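Xyloglucan-specific endo-beta-1,4-glucanase BoGH5A (Bacteroides ovatus, PDB 3ZMR) cleaves the beta-1,4-glucan backbone of xyloglucans with retention of anomeric configuration, releasing xyloglucan oligosaccharides. Local coordinates at residues A[126-129]-A[130-133]; A[174-177]-A[178-181]. All blocks are in the same frame, centred on the assembly; numbering follows the deposited sequence. Where two conformers were deposited one is given.

Interaction 1: A[126-129]-A[130-133]; sequences VNVG and NTFE. With BGC (beta-D-glucopyranose), chain C; BGC (beta-D-glucopyranose), chain B.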
loop_
_atom_site.group_PDB
_atom_site.type_symbol
_atom_site.label_atom_id
_atom_site.label_comp_id
_atom_site.label_asym_id
_atom_site.label_seq_id
_atom_site.Cartn_x
_atom_site.Cartn_y
_atom_site.Cartn_z
ATOM N N VAL A 126 1.332 6.485 -15.029
ATOM C CA VAL A 126 -0.104 6.462 -15.297
ATOM C C VAL A 126 -0.680 5.100 -14.928
ATOM O O VAL A 126 0.020 4.095 -14.893
ATOM C CB VAL A 126 -0.361 6.780 -16.803
ATOM C CG1 VAL A 126 0.138 5.662 -17.702
ATOM C CG2 VAL A 126 -1.806 7.122 -17.112
ATOM N N ASN A 127 -1.974 5.086 -14.644
ATOM C CA ASN A 127 -2.742 3.886 -14.468
ATOM C C ASN A 127 -3.406 3.461 -15.754
ATOM O O ASN A 127 -3.864 4.308 -16.519
ATOM C CB ASN A 127 -3.870 4.088 -13.474
ATOM C CG ASN A 127 -3.408 4.135 -12.031
ATOM O OD1 ASN A 127 -3.479 3.128 -11.346
ATOM N ND2 ASN A 127 -2.949 5.291 -11.564
ATOM N N VAL A 128 -3.515 2.160 -15.969
ATOM C CA VAL A 128 -4.404 1.576 -16.984
ATOM C C VAL A 128 -5.686 1.186 -16.232
ATOM O O VAL A 128 -5.961 0.012 -15.950
ATOM C CB VAL A 128 -3.778 0.356 -17.702
ATOM C CG1 VAL A 128 -4.704 -0.172 -18.801
ATOM C CG2 VAL A 128 -2.444 0.726 -18.307
ATOM N N GLY A 129 -6.450 2.199 -15.860
ATOM C CA GLY A 129 -7.599 2.026 -15.019
ATOM C C GLY A 129 -8.843 1.522 -15.742
ATOM O O GLY A 129 -8.960 1.594 -16.977
ATOM N N ASN A 130 -9.767 0.999 -14.940
ATOM C CA ASN A 130 -11.064 0.463 -15.403
ATOM C C ASN A 130 -10.901 -0.571 -16.505
ATOM O O ASN A 130 -11.675 -0.647 -17.476
ATOM C CB ASN A 130 -12.011 1.573 -15.836
ATOM C CG ASN A 130 -12.664 2.286 -14.668
ATOM O OD1 ASN A 130 -12.324 2.106 -13.498
ATOM N ND2 ASN A 130 -13.622 3.164 -15.007
ATOM N N THR A 131 -9.912 -1.426 -16.301
ATOM C CA THR A 131 -9.521 -2.403 -17.305
ATOM C C THR A 131 -9.395 -3.799 -16.675
ATOM O O THR A 131 -10.429 -4.454 -16.480
ATOM C CB THR A 131 -8.323 -1.903 -18.124
ATOM O OG1 THR A 131 -8.589 -0.567 -18.586
ATOM C CG2 THR A 131 -8.055 -2.801 -19.326
ATOM N N PHE A 132 -8.198 -4.257 -16.282
ATOM C CA PHE A 132 -8.100 -5.595 -15.695
ATOM C C PHE A 132 -8.833 -5.737 -14.367
ATOM O O PHE A 132 -9.142 -6.875 -13.961
ATOM C CB PHE A 132 -6.659 -6.101 -15.573
ATOM C CG PHE A 132 -6.102 -6.599 -16.871
ATOM C CD1 PHE A 132 -6.508 -7.819 -17.401
ATOM C CD2 PHE A 132 -5.175 -5.861 -17.572
ATOM C CE1 PHE A 132 -5.984 -8.273 -18.611
ATOM C CE2 PHE A 132 -4.644 -6.311 -18.771
ATOM C CZ PHE A 132 -5.062 -7.514 -19.294
ATOM N N GLU A 133 -9.132 -4.632 -13.678
ATOM C CA GLU A 133 -9.885 -4.689 -12.437
ATOM C C GLU A 133 -11.432 -4.553 -12.646
ATOM O O GLU A 133 -12.189 -4.604 -11.692
ATOM C CB GLU A 133 -9.414 -3.630 -11.446
ATOM C CG GLU A 133 -9.979 -2.224 -11.611
ATOM C CD GLU A 133 -9.390 -1.358 -12.691
ATOM O OE1 GLU A 133 -8.904 -1.851 -13.740
ATOM O OE2 GLU A 133 -9.448 -0.104 -12.478
HETATM C C2 BGC C . -13.317 5.011 -11.514
HETATM C C3 BGC C . -14.764 4.801 -11.975
HETATM C C4 BGC C . -15.208 3.375 -11.627
HETATM C C5 BGC C . -14.932 3.127 -10.158
HETATM C C6 BGC C . -15.308 1.741 -9.662
HETATM C C1 BGC C . -13.128 4.637 -10.044
HETATM O O2 BGC C . -12.977 6.388 -11.727
HETATM O O3 BGC C . -14.945 5.019 -13.376
HETATM O O4 BGC C . -16.619 3.194 -11.790
HETATM O O5 BGC C . -13.551 3.304 -9.885
HETATM O O6 BGC C . -15.572 1.899 -8.285
HETATM C C2 BGC B . -18.421 1.745 -12.397
HETATM C C3 BGC B . -18.964 0.771 -13.440
HETATM C C4 BGC B . -18.823 1.380 -14.845
HETATM C C5 BGC B . -17.411 1.927 -15.062
HETATM C C6 BGC B . -17.243 2.625 -16.389
HETATM C C1 BGC B . -17.031 2.235 -12.764
HETATM O O2 BGC B . -18.413 1.133 -11.109
HETATM O O3 BGC B . -20.321 0.430 -13.075
HETATM O O4 BGC B . -19.030 0.415 -15.899
HETATM O O5 BGC B . -17.061 2.852 -14.041
HETATM O O6 BGC B . -18.126 3.757 -16.455
HETATM O O HOH W 1 -5.851 -2.727 -15.610
#
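Thr131 turns OG1 to the side of its own backbone N, with chi1 at -50°, and this sets the hydroxyl 2.7 Å from Gly129 O, to which OG1 donates a hydrogen bond. The hydroxyl stands well above the carbonyl plane, and Val128 CG1 lies 3.9 Å from Thr131 OG1. Glu133 takes the rarer first torsion, 83°, with CG between the backbone N and the carbonyl carbon, and a second bend at chi2 folds the carboxylate back over the start of the loop. There both oxygens are used. Asn130 N reaches Glu133 OE2 on its syn side at 2.7 Å, while Thr131 N comes to Glu133 OE1 from above the carboxylate plane at 2.8 Å. Two successive amides thus hold one carboxylate, which limits its rotation and also helps hold the backbone at Asn130, whose phi and psi are both positive. A water bridges the loop, giving a hydrogen to Val128 O and accepting one from Phe132 N.

The Asn130 side chain leads the other way, into the substrate cleft: ND2 donates a nearly straight bond of 2.8 Å (164°) to O3 of the chain C glucose, and Trp437 NE1 also bonds a bound glucose. Arg448 adds bonds to both Thr131 OG1 and Gly129 O. The loop leaves the C-terminal end of barrel strand 125-127, between neighbouring strands 170-173 and 433-436; Val128 packs on Phe160 of helix 157-165, and Phe132 on Val197 and Ala200 of helix 191-206.

Interaction 2: A[174-177]-A[178-181]; sequences PVAY and SHQF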
loop_
_atom_site.group_PDB
_atom_site.type_symbol
_atom_site.label_atom_id
_atom_site.label_comp_id
_atom_site.label_asym_id
_atom_site.label_seq_id
_atom_site.Cartn_x
_atom_site.Cartn_y
_atom_site.Cartn_z
ATOM N N PRO A 174 -4.143 -1.959 -12.317
ATOM C CA PRO A 174 -5.062 -2.598 -11.379
ATOM C C PRO A 174 -5.561 -3.934 -11.962
ATOM O O PRO A 174 -5.809 -4.023 -13.184
ATOM C CB PRO A 174 -6.217 -1.582 -11.297
ATOM C CG PRO A 174 -5.600 -0.280 -11.610
ATOM C CD PRO A 174 -4.611 -0.596 -12.671
ATOM N N VAL A 175 -5.669 -4.957 -11.128
ATOM C CA VAL A 175 -6.126 -6.268 -11.583
ATOM C C VAL A 175 -7.149 -6.844 -10.608
ATOM O O VAL A 175 -7.002 -6.770 -9.378
ATOM C CB VAL A 175 -4.966 -7.281 -11.714
ATOM C CG1 VAL A 175 -5.423 -8.560 -12.431
ATOM C CG2 VAL A 175 -3.801 -6.681 -12.476
ATOM N N ALA A 176 -8.183 -7.452 -11.193
ATOM C CA ALA A 176 -9.155 -8.256 -10.469
ATOM C C ALA A 176 -8.873 -9.708 -10.883
ATOM O O ALA A 176 -8.423 -9.981 -12.011
ATOM C CB ALA A 176 -10.568 -7.897 -10.903
ATOM N N TYR A 177 -9.148 -10.613 -9.946
ATOM C CA TYR A 177 -9.007 -12.066 -10.154
ATOM C C TYR A 177 -10.216 -12.877 -9.716
ATOM O O TYR A 177 -10.398 -14.001 -10.198
ATOM C CB TYR A 177 -7.775 -12.591 -9.403
ATOM C CG TYR A 177 -6.452 -11.985 -9.780
ATOM C CD1 TYR A 177 -5.981 -10.836 -9.145
ATOM C CD2 TYR A 177 -5.677 -12.536 -10.802
ATOM C CE1 TYR A 177 -4.736 -10.302 -9.490
ATOM C CE2 TYR A 177 -4.457 -12.006 -11.159
ATOM C CZ TYR A 177 -3.995 -10.892 -10.521
ATOM O OH TYR A 177 -2.747 -10.438 -10.907
ATOM N N SER A 178 -10.996 -12.333 -8.786
ATOM C CA SER A 178 -12.047 -13.084 -8.093
ATOM C C SER A 178 -13.304 -13.344 -8.938
ATOM O O SER A 178 -14.201 -14.098 -8.530
ATOM C CB SER A 178 -12.427 -12.431 -6.770
ATOM O OG SER A 178 -11.303 -12.474 -5.889
ATOM N N HIS A 179 -13.326 -12.751 -10.120
ATOM C CA HIS A 179 -14.324 -13.049 -11.147
ATOM C C HIS A 179 -13.860 -14.134 -12.113
ATOM O O HIS A 179 -14.568 -14.493 -13.064
ATOM C CB HIS A 179 -14.692 -11.788 -11.923
ATOM C CG HIS A 179 -13.559 -11.166 -12.670
ATOM N ND1 HIS A 179 -12.256 -11.201 -12.214
ATOM C CD2 HIS A 179 -13.548 -10.410 -13.798
ATOM C CE1 HIS A 179 -11.489 -10.542 -13.064
ATOM N NE2 HIS A 179 -12.247 -10.042 -14.028
ATOM N N GLN A 180 -12.672 -14.678 -11.854
ATOM C CA GLN A 180 -11.997 -15.618 -12.769
ATOM C C GLN A 180 -11.468 -16.852 -12.024
ATOM O O GLN A 180 -10.426 -17.424 -12.407
ATOM C CB GLN A 180 -10.878 -14.925 -13.558
ATOM C CG GLN A 180 -11.380 -13.803 -14.443
ATOM C CD GLN A 180 -12.051 -14.303 -15.713
ATOM O OE1 GLN A 180 -11.787 -15.405 -16.194
ATOM N NE2 GLN A 180 -12.925 -13.484 -16.273
ATOM N N PHE A 181 -12.154 -17.238 -10.947
ATOM C CA PHE A 181 -11.789 -18.458 -10.233
ATOM C C PHE A 181 -12.246 -19.699 -11.018
ATOM O O PHE A 181 -13.350 -19.766 -11.542
ATOM C CB PHE A 181 -12.395 -18.492 -8.831
ATOM C CG PHE A 181 -11.818 -17.503 -7.858
ATOM C CD1 PHE A 181 -10.457 -17.237 -7.787
ATOM C CD2 PHE A 181 -12.647 -16.902 -6.932
ATOM C CE1 PHE A 181 -9.984 -16.325 -6.852
ATOM C CE2 PHE A 181 -12.179 -16.025 -5.963
ATOM C CZ PHE A 181 -10.821 -15.744 -5.919
#
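Gln180 N donates a 2.9 Å hydrogen bond to Tyr177 O, closing a type I beta turn from Tyr177 to Gln180 in the loop after strand 170-173 of the family 5 (beta/alpha)8 barrel.

The imidazole of His179 makes van der Waals contacts. With chi1 at 62°, His179 places its ring back against the residues before the turn. Its CE1 touches Ala176 CB at 3.5 Å and comes within 3.3 Å of Ala176 O, which lies at the ring edge, in its plane. One face of the imidazole carries Gln180 CG, 3.5 Å above the plane and shifted toward the rim. Trp193 meets the same ring edge-to-face, and its NE1 also bonds Ala176 O.

The larger rings pack separately. Val175 CG1 sits 3.3 Å above one face of the Tyr177 ring, again toward the rim, and that ring extends among Met194, Val197, Met240 and Ile244 of helices 191-206 and 227-248. Phe181 lays a face over the turn, where Ser178 CA is 3.6 Å above the ring and Tyr177 O lies over the rim on the same side.

Polar anchoring comes from outside: Glu218 OE1 accepts from Tyr177 N and OE2 bonds Ser178 OG, which has Arg236 as a second partner. One backbone bond thus closes the turn, aromatic and aliphatic contacts pack around it, and Ser178 OG, bonded to both the Glu218 carboxylate and Arg236, links the turn to the loop after strand 210-214 and to helix 227-248.

Both contacts belong to loops that follow neighbouring parallel strands of the eight-stranded barrel of this family 5 hydrolase, 125-127 for interaction 1 and 170-173 for interaction 2. Interaction 1 comes first along the chain, and the two centres lie 13 Å apart. They meet directly: Phe132 O is 3.0 Å from Ala176 N, a probable hydrogen bond, and Glu133 CD packs on Pro174 CB at 3.5 Å. Helix 191-206 is shared, since Val197 touches Phe132 as well as Val175 and Tyr177. Interaction 1 holds a sugar-binding asparagine in the cleft, so the second loop lies next to the substrate-bearing one, with residues 178-181 farther from the sugars.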